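Local coordinates for glycine betaine, L-proline ABC transporter, glycine/betaine/L-proline-binding protein (ProX) (Borrelia burgdorferi, PDB 3TMG) that binds glycine betaine and probably delivers it, as the substrate-binding protein of an ABC transporter, for uptake into the cell, at residues A30-Y44 and D221-W233. Residues are numbered along the deposited sequence; the frame is centred on the assembly and turned at random.
Sequences AATNVLKVVFEKMGY and DFDAYYVFDHFYW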
# COMPACT_ATOMS: atom_id res chain seq x y z
N ALA A 30 0.91 -8.47 1.18
CA ALA A 30 0.20 -9.26 2.24
C ALA A 30 -1.27 -9.48 1.94
O ALA A 30 -1.76 -10.64 1.93
CB ALA A 30 0.35 -8.63 3.62
N ALA A 31 -1.99 -8.40 1.68
CA ALA A 31 -3.43 -8.51 1.31
C ALA A 31 -3.70 -9.36 0.09
O ALA A 31 -4.66 -10.15 0.05
CB ALA A 31 -4.06 -7.13 1.10
N THR A 32 -2.87 -9.18 -0.95
CA THR A 32 -3.10 -9.87 -2.22
C THR A 32 -2.86 -11.39 -2.10
O THR A 32 -3.64 -12.20 -2.62
CB THR A 32 -2.28 -9.19 -3.36
OG1 THR A 32 -2.71 -7.81 -3.42
CG2 THR A 32 -2.61 -9.83 -4.70
N ASN A 33 -1.78 -11.77 -1.40
CA ASN A 33 -1.53 -13.18 -1.07
C ASN A 33 -2.59 -13.80 -0.16
O ASN A 33 -3.00 -14.95 -0.38
CB ASN A 33 -0.12 -13.38 -0.51
CG ASN A 33 0.94 -13.50 -1.61
OD1 ASN A 33 1.20 -14.60 -2.06
ND2 ASN A 33 1.58 -12.38 -2.00
N VAL A 34 -3.08 -13.04 0.81
CA VAL A 34 -4.23 -13.53 1.62
C VAL A 34 -5.44 -13.83 0.72
O VAL A 34 -5.99 -14.92 0.79
CB VAL A 34 -4.64 -12.55 2.73
CG1 VAL A 34 -6.02 -12.93 3.34
CG2 VAL A 34 -3.58 -12.55 3.81
N LEU A 35 -5.83 -12.88 -0.14
CA LEU A 35 -6.96 -13.12 -1.04
C LEU A 35 -6.70 -14.25 -2.04
O LEU A 35 -7.60 -15.04 -2.38
CB LEU A 35 -7.42 -11.84 -1.73
CG LEU A 35 -8.24 -10.90 -0.83
CD1 LEU A 35 -8.86 -9.78 -1.66
CD2 LEU A 35 -9.38 -11.57 -0.04
N LYS A 36 -5.45 -14.38 -2.48
CA LYS A 36 -5.11 -15.52 -3.31
C LYS A 36 -5.47 -16.85 -2.60
O LYS A 36 -6.06 -17.76 -3.19
CB LYS A 36 -3.63 -15.47 -3.66
CG LYS A 36 -3.24 -16.60 -4.61
CD LYS A 36 -1.77 -16.41 -4.97
CE LYS A 36 -1.13 -17.75 -5.06
NZ LYS A 36 -0.74 -17.97 -6.47
N VAL A 37 -5.06 -16.97 -1.35
CA VAL A 37 -5.34 -18.17 -0.52
C VAL A 37 -6.85 -18.39 -0.34
O VAL A 37 -7.34 -19.50 -0.51
CB VAL A 37 -4.59 -18.08 0.83
CG1 VAL A 37 -5.01 -19.22 1.75
CG2 VAL A 37 -3.08 -18.15 0.57
N VAL A 38 -7.57 -17.32 -0.03
CA VAL A 38 -9.03 -17.38 0.09
C VAL A 38 -9.70 -17.92 -1.20
O VAL A 38 -10.48 -18.90 -1.14
CB VAL A 38 -9.58 -16.00 0.47
CG1 VAL A 38 -11.09 -16.01 0.42
CG2 VAL A 38 -9.06 -15.60 1.84
N PHE A 39 -9.35 -17.33 -2.36
CA PHE A 39 -9.90 -17.80 -3.64
C PHE A 39 -9.51 -19.26 -3.97
O PHE A 39 -10.32 -20.03 -4.48
CB PHE A 39 -9.54 -16.88 -4.79
CG PHE A 39 -10.36 -15.63 -4.86
CD1 PHE A 39 -11.75 -15.70 -4.97
CD2 PHE A 39 -9.75 -14.38 -4.86
CE1 PHE A 39 -12.51 -14.53 -5.04
CE2 PHE A 39 -10.50 -13.22 -4.94
CZ PHE A 39 -11.89 -13.29 -5.03
N GLU A 40 -8.26 -19.64 -3.67
CA GLU A 40 -7.85 -21.04 -3.83
C GLU A 40 -8.72 -21.99 -3.02
O GLU A 40 -9.13 -23.05 -3.55
CB GLU A 40 -6.39 -21.26 -3.48
CG GLU A 40 -5.44 -20.64 -4.49
CD GLU A 40 -3.98 -20.69 -4.06
OE1 GLU A 40 -3.66 -20.97 -2.88
OE2 GLU A 40 -3.11 -20.44 -4.92
N LYS A 41 -8.99 -21.63 -1.76
CA LYS A 41 -9.81 -22.50 -0.92
C LYS A 41 -11.25 -22.61 -1.42
O LYS A 41 -11.90 -23.65 -1.20
CB LYS A 41 -9.76 -22.10 0.53
CG LYS A 41 -8.48 -22.59 1.18
CD LYS A 41 -8.23 -21.85 2.47
CE LYS A 41 -9.07 -22.44 3.60
NZ LYS A 41 -9.05 -23.93 3.52
N MET A 42 -11.72 -21.55 -2.10
CA MET A 42 -12.99 -21.57 -2.83
C MET A 42 -12.94 -22.30 -4.19
O MET A 42 -13.97 -22.39 -4.87
CB MET A 42 -13.52 -20.14 -3.06
CG MET A 42 -13.85 -19.38 -1.79
SD MET A 42 -14.11 -17.61 -1.98
CE MET A 42 -15.39 -17.54 -3.26
N GLY A 43 -11.78 -22.82 -4.58
CA GLY A 43 -11.71 -23.66 -5.80
C GLY A 43 -11.31 -22.88 -7.05
O GLY A 43 -11.48 -23.37 -8.16
N TYR A 44 -10.75 -21.69 -6.88
CA TYR A 44 -10.26 -20.92 -8.02
C TYR A 44 -8.80 -21.23 -8.35
O TYR A 44 -7.97 -21.51 -7.47
CB TYR A 44 -10.34 -19.40 -7.71
CG TYR A 44 -11.71 -18.84 -7.85
CD1 TYR A 44 -12.68 -19.11 -6.89
CD2 TYR A 44 -12.07 -18.05 -8.95
CE1 TYR A 44 -13.97 -18.61 -7.02
CE2 TYR A 44 -13.37 -17.55 -9.09
CZ TYR A 44 -14.31 -17.83 -8.10
OH TYR A 44 -15.60 -17.35 -8.18
N ASP A 221 -19.00 -13.15 -12.49
CA ASP A 221 -18.61 -14.06 -11.43
C ASP A 221 -18.99 -13.41 -10.11
O ASP A 221 -18.20 -12.70 -9.49
CB ASP A 221 -17.10 -14.36 -11.51
CG ASP A 221 -16.66 -15.39 -10.49
OD1 ASP A 221 -17.45 -15.77 -9.58
OD2 ASP A 221 -15.49 -15.83 -10.61
N PHE A 222 -20.23 -13.64 -9.71
CA PHE A 222 -20.72 -13.01 -8.52
C PHE A 222 -20.01 -13.44 -7.25
O PHE A 222 -19.88 -12.64 -6.32
CB PHE A 222 -22.25 -13.19 -8.36
CG PHE A 222 -22.81 -12.37 -7.24
CD1 PHE A 222 -22.65 -11.00 -7.24
CD2 PHE A 222 -23.42 -12.97 -6.15
CE1 PHE A 222 -23.12 -10.21 -6.18
CE2 PHE A 222 -23.92 -12.21 -5.10
CZ PHE A 222 -23.77 -10.83 -5.12
N ASP A 223 -19.58 -14.70 -7.19
CA ASP A 223 -18.81 -15.18 -6.04
C ASP A 223 -17.49 -14.41 -5.87
O ASP A 223 -17.12 -14.05 -4.72
CB ASP A 223 -18.55 -16.68 -6.15
CG ASP A 223 -19.83 -17.50 -5.94
OD1 ASP A 223 -20.84 -16.98 -5.44
OD2 ASP A 223 -19.79 -18.68 -6.30
N ALA A 224 -16.79 -14.15 -6.98
CA ALA A 224 -15.52 -13.40 -6.92
C ALA A 224 -15.80 -11.95 -6.56
O ALA A 224 -15.10 -11.39 -5.74
CB ALA A 224 -14.71 -13.47 -8.22
N TYR A 225 -16.83 -11.36 -7.18
CA TYR A 225 -17.29 -10.01 -6.81
C TYR A 225 -17.57 -9.89 -5.32
O TYR A 225 -17.13 -8.94 -4.67
CB TYR A 225 -18.54 -9.66 -7.62
CG TYR A 225 -19.09 -8.29 -7.33
CD1 TYR A 225 -19.98 -8.08 -6.27
CD2 TYR A 225 -18.70 -7.18 -8.09
CE1 TYR A 225 -20.49 -6.81 -5.98
CE2 TYR A 225 -19.21 -5.91 -7.82
CZ TYR A 225 -20.11 -5.72 -6.77
OH TYR A 225 -20.61 -4.46 -6.47
N TYR A 226 -18.29 -10.87 -4.77
CA TYR A 226 -18.67 -10.87 -3.36
C TYR A 226 -17.43 -10.82 -2.46
O TYR A 226 -17.40 -10.04 -1.52
CB TYR A 226 -19.52 -12.12 -3.06
CG TYR A 226 -20.04 -12.24 -1.65
CD1 TYR A 226 -19.17 -12.52 -0.58
CD2 TYR A 226 -21.43 -12.11 -1.37
CE1 TYR A 226 -19.65 -12.64 0.71
CE2 TYR A 226 -21.92 -12.25 -0.08
CZ TYR A 226 -21.03 -12.54 0.94
OH TYR A 226 -21.52 -12.64 2.22
N VAL A 227 -16.39 -11.61 -2.77
CA VAL A 227 -15.18 -11.58 -1.95
C VAL A 227 -14.51 -10.20 -2.02
O VAL A 227 -14.15 -9.61 -0.99
CB VAL A 227 -14.19 -12.69 -2.35
CG1 VAL A 227 -12.92 -12.59 -1.54
CG2 VAL A 227 -14.85 -14.06 -2.19
N PHE A 228 -14.33 -9.66 -3.23
CA PHE A 228 -13.79 -8.30 -3.35
C PHE A 228 -14.63 -7.28 -2.56
O PHE A 228 -14.09 -6.35 -1.92
CB PHE A 228 -13.67 -7.87 -4.83
CG PHE A 228 -12.51 -8.51 -5.59
CD1 PHE A 228 -11.19 -8.29 -5.20
CD2 PHE A 228 -12.74 -9.30 -6.71
CE1 PHE A 228 -10.11 -8.85 -5.91
CE2 PHE A 228 -11.67 -9.89 -7.42
CZ PHE A 228 -10.36 -9.65 -7.03
N ASP A 229 -15.95 -7.47 -2.60
CA ASP A 229 -16.88 -6.52 -1.97
C ASP A 229 -16.86 -6.63 -0.42
O ASP A 229 -17.14 -5.65 0.27
CB ASP A 229 -18.29 -6.78 -2.52
CG ASP A 229 -19.27 -5.63 -2.25
OD1 ASP A 229 -18.89 -4.44 -2.15
OD2 ASP A 229 -20.44 -5.95 -2.14
N HIS A 230 -16.48 -7.79 0.11
CA HIS A 230 -16.50 -8.03 1.55
C HIS A 230 -15.16 -8.02 2.23
O HIS A 230 -15.10 -7.95 3.45
CB HIS A 230 -17.25 -9.36 1.88
CG HIS A 230 -18.74 -9.28 1.65
ND1 HIS A 230 -19.28 -9.40 0.41
CD2 HIS A 230 -19.81 -9.10 2.54
CE1 HIS A 230 -20.63 -9.30 0.52
NE2 HIS A 230 -20.94 -9.12 1.82
N PHE A 231 -14.06 -8.05 1.48
CA PHE A 231 -12.72 -8.03 2.08
C PHE A 231 -12.52 -6.74 2.90
O PHE A 231 -12.64 -5.65 2.37
CB PHE A 231 -11.67 -8.11 0.98
CG PHE A 231 -10.26 -7.91 1.48
CD1 PHE A 231 -9.71 -8.80 2.39
CD2 PHE A 231 -9.49 -6.83 1.02
CE1 PHE A 231 -8.40 -8.60 2.85
CE2 PHE A 231 -8.17 -6.63 1.48
CZ PHE A 231 -7.63 -7.51 2.39
N TYR A 232 -12.15 -6.89 4.17
CA TYR A 232 -11.92 -5.74 5.04
C TYR A 232 -11.01 -6.21 6.16
O TYR A 232 -11.21 -7.31 6.71
CB TYR A 232 -13.26 -5.22 5.65
CG TYR A 232 -13.04 -3.92 6.38
CD1 TYR A 232 -12.64 -3.91 7.74
CD2 TYR A 232 -13.11 -2.72 5.68
CE1 TYR A 232 -12.39 -2.70 8.39
CE2 TYR A 232 -12.85 -1.52 6.29
CZ TYR A 232 -12.50 -1.51 7.63
OH TYR A 232 -12.24 -0.28 8.15
N TRP A 233 -10.03 -5.41 6.51
CA TRP A 233 -9.26 -5.73 7.71
C TRP A 233 -8.64 -4.51 8.35
O TRP A 233 -8.77 -3.40 7.81
CB TRP A 233 -8.23 -6.83 7.41
CG TRP A 233 -7.16 -6.49 6.39
CD1 TRP A 233 -7.04 -5.36 5.57
CD2 TRP A 233 -5.98 -7.30 6.10
NE1 TRP A 233 -5.90 -5.45 4.80
CE2 TRP A 233 -5.20 -6.58 5.11
CE3 TRP A 233 -5.51 -8.54 6.58
CZ2 TRP A 233 -3.99 -7.07 4.62
CZ3 TRP A 233 -4.30 -9.04 6.08
CH2 TRP A 233 -3.56 -8.32 5.11
O HOH W 1 -17.53 -19.29 -7.99
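Val227 pushes its forked end between Leu35, Phe39 and Met42. With CG1 anti to the backbone N (chi1 177°), that methyl touches both Phe39 CZ and Leu35 CD2, while CG2 meets Met42 SD tip to tip at 3.6 Å. Phe39 arrives from the opposite direction, its CZ 3.6 Å from Val227 CB; its CE2 and CZ lie over one face of the Phe228 ring, toward the rim, the two rings oblique (planes 55° apart). Leu35 lays CD1 over the face of Phe231, 4.2 Å from the ring centroid, a CH-pi contact. The axes of 30-41 and 222-230, roughly antiparallel (145°) and 11.5 Å apart at closest approach, thus pack within one lobe of the periplasmic-binding-protein fold, away from the betaine pocket; strand 67-73 adds Val69 against Leu35 and Phe231. Past the end of helix 222-230, Trp233 brings CZ2 to 3.5 Å from Ala31 CB, and the indole face in turn carries Phe231 CZ. At the other end the Tyr44 ring and the Asp221 carboxylate are almost coplanar, the hydroxyl 2.8 Å from Asp221 OD1 and 2.9 Å from OD2, a weak bond whose single proton can serve either oxygen. Asp221 OD1 also N-caps helix 222-230 through Ala224 N, and a water joins Tyr44 OH to Asp223 OD2, itself bonded to Tyr275.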